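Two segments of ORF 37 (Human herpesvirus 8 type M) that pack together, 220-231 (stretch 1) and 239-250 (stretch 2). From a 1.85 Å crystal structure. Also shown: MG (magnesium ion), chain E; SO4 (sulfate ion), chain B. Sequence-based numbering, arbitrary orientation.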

# COMPACT_ATOMS: atom_id res chain seq x y z
N ASP A 220 -10.77 -9.57 -19.20
CA ASP A 220 -12.00 -8.99 -19.75
C ASP A 220 -12.45 -7.74 -19.00
O ASP A 220 -13.59 -7.29 -19.15
CB ASP A 220 -13.14 -10.02 -19.69
CG ASP A 220 -12.99 -11.13 -20.72
OD1 ASP A 220 -12.08 -11.07 -21.58
OD2 ASP A 220 -13.79 -12.08 -20.66
N GLU A 221 -11.57 -7.19 -18.17
CA GLU A 221 -11.97 -6.09 -17.30
C GLU A 221 -11.05 -4.89 -17.40
O GLU A 221 -9.90 -5.01 -17.85
CB GLU A 221 -12.06 -6.56 -15.85
CG GLU A 221 -12.94 -7.80 -15.68
CD GLU A 221 -12.90 -8.38 -14.29
OE1 GLU A 221 -12.91 -9.62 -14.17
OE2 GLU A 221 -12.87 -7.58 -13.32
N THR A 222 -11.57 -3.74 -17.00
CA THR A 222 -10.75 -2.55 -16.86
C THR A 222 -9.99 -2.63 -15.52
O THR A 222 -10.60 -2.80 -14.46
CB THR A 222 -11.58 -1.22 -17.05
OG1 THR A 222 -11.01 -0.17 -16.26
CG2 THR A 222 -13.05 -1.41 -16.65
N ASN A 223 -8.66 -2.58 -15.60
CA ASN A 223 -7.80 -2.71 -14.43
C ASN A 223 -6.83 -1.54 -14.33
O ASN A 223 -6.49 -0.89 -15.32
CB ASN A 223 -6.96 -3.99 -14.50
CG ASN A 223 -7.76 -5.20 -14.89
OD1 ASN A 223 -8.84 -5.46 -14.35
ND2 ASN A 223 -7.22 -5.98 -15.83
N CYS A 224 -6.36 -1.30 -13.11
CA CYS A 224 -5.33 -0.31 -12.94
C CYS A 224 -4.11 -1.00 -12.37
O CYS A 224 -4.18 -1.71 -11.34
CB CYS A 224 -5.81 0.81 -12.02
SG CYS A 224 -4.59 2.13 -11.86
N LEU A 225 -2.99 -0.78 -13.07
CA LEU A 225 -1.71 -1.33 -12.70
C LEU A 225 -0.83 -0.32 -11.96
O LEU A 225 0.07 -0.74 -11.25
CB LEU A 225 -0.97 -1.90 -13.93
N ASP A 226 -1.08 0.98 -12.15
CA ASP A 226 -0.24 2.01 -11.50
C ASP A 226 -1.04 3.04 -10.67
O ASP A 226 -1.73 3.90 -11.21
CB ASP A 226 0.66 2.72 -12.53
CG ASP A 226 1.53 1.75 -13.31
OD1 ASP A 226 2.39 1.08 -12.69
OD2 ASP A 226 1.35 1.63 -14.54
N TYR A 227 -0.91 2.93 -9.35
CA TYR A 227 -1.57 3.79 -8.35
C TYR A 227 -0.52 4.61 -7.62
O TYR A 227 0.48 4.05 -7.20
CB TYR A 227 -2.21 2.91 -7.27
CG TYR A 227 -3.51 2.34 -7.74
CD1 TYR A 227 -4.65 3.11 -7.68
CD2 TYR A 227 -3.60 1.07 -8.28
CE1 TYR A 227 -5.85 2.65 -8.10
CE2 TYR A 227 -4.84 0.59 -8.73
CZ TYR A 227 -5.95 1.41 -8.63
OH TYR A 227 -7.22 1.04 -9.04
N GLY A 228 -0.83 5.89 -7.40
CA GLY A 228 0.04 6.77 -6.62
C GLY A 228 -0.28 6.65 -5.13
O GLY A 228 -0.83 5.65 -4.66
N PHE A 229 0.08 7.69 -4.38
CA PHE A 229 -0.12 7.66 -2.96
C PHE A 229 -1.44 8.38 -2.60
O PHE A 229 -1.63 9.53 -2.94
CB PHE A 229 1.03 8.39 -2.26
CG PHE A 229 1.05 8.13 -0.77
CD1 PHE A 229 1.16 6.83 -0.28
CD2 PHE A 229 0.94 9.18 0.11
CE1 PHE A 229 1.18 6.58 1.14
CE2 PHE A 229 0.95 8.97 1.48
CZ PHE A 229 1.06 7.67 1.99
N MET A 230 -2.34 7.65 -1.94
CA MET A 230 -3.66 8.15 -1.59
C MET A 230 -3.68 8.53 -0.12
O MET A 230 -3.83 7.64 0.72
CB MET A 230 -4.69 7.06 -1.84
CG MET A 230 -4.87 6.84 -3.34
SD MET A 230 -5.80 5.41 -3.90
CE MET A 230 -5.48 4.21 -2.66
N GLN A 231 -3.59 9.83 0.17
CA GLN A 231 -3.70 10.33 1.53
C GLN A 231 -5.21 10.25 1.94
O GLN A 231 -6.10 10.35 1.07
CB GLN A 231 -3.23 11.79 1.57
CG GLN A 231 -1.79 12.00 1.07
CD GLN A 231 -1.47 13.47 0.81
OE1 GLN A 231 -0.90 14.16 1.67
NE2 GLN A 231 -1.83 13.97 -0.38
MG MG E . 3.26 -5.33 -2.43
S SO4 B . 2.12 1.64 1.35
O1 SO4 B . 2.87 1.91 2.56
O2 SO4 B . 2.29 0.24 0.98
O3 SO4 B . 0.73 1.91 1.67
O4 SO4 B . 2.50 2.58 0.32
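Stretch 2 239-250: GVSLDFAANVKT

Stretch 2 runs antiparallel to stretch 1 in two short ladders. In the first, Met230 and Val240 form a hydrogen-bonded pair: Met230 N to Val240 O is 2.7 Å at 170°, and Val240 N to Met230 O is 3.1 Å at 157°. In the second, Cys224 N reaches Ala245 O at 2.9 Å and Ala245 N reaches Cys224 O at 3.2 Å, both nearly linear. The register shifts by one residue between the ladders, where the backbones open into loops and a water takes over: it accepts from Tyr227 N at 3.1 Å and lies 2.8 Å from Leu242 O.

At Gly239 the chain is extended (phi/psi -170/159) and lies close to its neighbour, with its CA 4.1 Å from Gln231 CA. An ideal CB built here would stand 2.8 Å from Phe229 CZ, a clash, so the Phe229 ring, with chi1 t, occupies the space a side chain would need. That ring also brings CD1 to 3.5 Å from Val240 O.

Val240 (chi1 m) and Met230 (chi1 m, chi2 t) share a face of the sheet with Cys224 and Ala245. The Met230 chain ends with chi3 at -31°, between wells; this places CE 3.5 Å from Val240 CG2 and 3.6 Å from Leu242 CG, so one methyl touches both aliphatic side chains.

Tyr227 loses the most area of any residue here, 110 Å². Its CA-to-CB bond points toward stretch 2, and chi1 of -79° with chi2 of -82° lays one ring face against Leu242. With Leu242 at m,t, its CD1 sits 4.3 Å from the centroid of the Tyr227 ring, only 9° off the normal, a CH-pi contact. Tyr227 CZ lies 3.9 Å from Ala245 CB, while Ala245 N is at the ring edge. Tyr227 OH is buried without a polar partner.

Phe244 starts away from stretch 1, but chi1 t brings its ring back, with CD1 3.5 Å from Cys224 O and CZ 3.8 Å from Asn223 CB.

The chain turns a corner at Ala246 and Asn247, the latter with positive phi (65/43). Thr222 O accepts weak bonds from Asn247 N at 2.8 Å and Val248 N at 3.5 Å, while Thr222 OG1, at chi1 t, gives a weak one to Val248 O at 3.2 Å. Asn247 also points away at CB, yet chi1 m returns its amide, so ND2 meets Glu221 OE2 at 2.5 Å, weak because the angle is 121°.

Ser241, at chi1 p, turns OG to a sulfate, 2.8 Å from its O4; Asp243 OD2 binds magnesium (MG) at 2.4 Å.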

# COMPACT_ATOMS: atom_id res chain seq x y z
N GLY A 239 -2.50 7.00 4.92
CA GLY A 239 -2.45 6.93 3.47
C GLY A 239 -1.91 5.59 3.00
O GLY A 239 -1.22 4.89 3.76
N VAL A 240 -2.22 5.23 1.76
CA VAL A 240 -1.77 3.99 1.17
C VAL A 240 -1.39 4.18 -0.32
O VAL A 240 -1.83 5.15 -0.99
CB VAL A 240 -2.83 2.85 1.26
CG1 VAL A 240 -3.33 2.63 2.70
CG2 VAL A 240 -4.02 3.14 0.38
N SER A 241 -0.57 3.27 -0.84
CA SER A 241 -0.58 3.09 -2.29
C SER A 241 -1.07 1.65 -2.52
O SER A 241 -0.90 0.78 -1.64
CB SER A 241 0.79 3.34 -2.94
OG SER A 241 1.75 2.47 -2.38
N LEU A 242 -1.71 1.39 -3.65
CA LEU A 242 -2.17 0.06 -3.93
C LEU A 242 -1.28 -0.58 -4.99
O LEU A 242 -0.72 0.11 -5.82
CB LEU A 242 -3.60 0.10 -4.44
CG LEU A 242 -4.69 0.78 -3.56
CD1 LEU A 242 -6.02 0.79 -4.28
CD2 LEU A 242 -4.83 0.11 -2.18
N ASP A 243 -1.19 -1.91 -4.97
CA ASP A 243 -0.40 -2.59 -6.00
C ASP A 243 -1.22 -2.75 -7.29
O ASP A 243 -0.73 -2.46 -8.37
CB ASP A 243 0.08 -3.96 -5.51
CG ASP A 243 1.02 -3.87 -4.32
OD1 ASP A 243 1.51 -2.77 -4.02
OD2 ASP A 243 1.27 -4.90 -3.69
N PHE A 244 -2.45 -3.26 -7.17
CA PHE A 244 -3.28 -3.59 -8.34
C PHE A 244 -4.76 -3.60 -7.97
O PHE A 244 -5.10 -4.02 -6.88
CB PHE A 244 -2.90 -5.00 -8.82
CG PHE A 244 -3.72 -5.50 -9.98
CD1 PHE A 244 -3.43 -5.11 -11.27
CD2 PHE A 244 -4.79 -6.36 -9.77
CE1 PHE A 244 -4.23 -5.59 -12.36
CE2 PHE A 244 -5.58 -6.82 -10.83
CZ PHE A 244 -5.29 -6.45 -12.12
N ALA A 245 -5.63 -3.17 -8.90
CA ALA A 245 -7.08 -3.30 -8.71
C ALA A 245 -7.76 -3.62 -10.02
O ALA A 245 -7.36 -3.14 -11.10
CB ALA A 245 -7.65 -2.04 -8.09
N ALA A 246 -8.79 -4.44 -9.91
CA ALA A 246 -9.64 -4.76 -11.07
C ALA A 246 -10.99 -4.05 -10.90
O ALA A 246 -11.47 -3.87 -9.78
CB ALA A 246 -9.80 -6.29 -11.19
N ASN A 247 -11.60 -3.63 -12.02
CA ASN A 247 -12.79 -2.72 -12.00
C ASN A 247 -12.56 -1.30 -11.44
O ASN A 247 -13.36 -0.79 -10.65
CB ASN A 247 -13.98 -3.34 -11.25
CG ASN A 247 -14.51 -4.61 -11.91
OD1 ASN A 247 -15.65 -4.64 -12.37
ND2 ASN A 247 -13.70 -5.66 -11.93
N VAL A 248 -11.45 -0.67 -11.82
CA VAL A 248 -11.12 0.68 -11.36
C VAL A 248 -10.68 1.44 -12.59
O VAL A 248 -9.95 0.90 -13.42
CB VAL A 248 -9.99 0.73 -10.28
CG1 VAL A 248 -9.73 2.19 -9.79
CG2 VAL A 248 -10.35 -0.13 -9.08
N LYS A 249 -11.15 2.68 -12.70
CA LYS A 249 -10.97 3.50 -13.90
C LYS A 249 -10.66 4.97 -13.59
O LYS A 249 -10.81 5.41 -12.45
CB LYS A 249 -12.21 3.39 -14.80
CG LYS A 249 -13.50 3.17 -14.04
CD LYS A 249 -14.68 3.11 -14.97
CE LYS A 249 -15.93 3.60 -14.26
NZ LYS A 249 -16.92 4.18 -15.23
N THR A 250 -10.17 5.68 -14.61
CA THR A 250 -10.05 7.14 -14.63
C THR A 250 -11.41 7.70 -15.06
O THR A 250 -12.06 7.14 -15.95
CB THR A 250 -8.92 7.56 -15.61
OG1 THR A 250 -7.66 7.26 -15.01
CG2 THR A 250 -8.97 9.05 -15.98
O HOH W 1 0.45 0.31 -8.35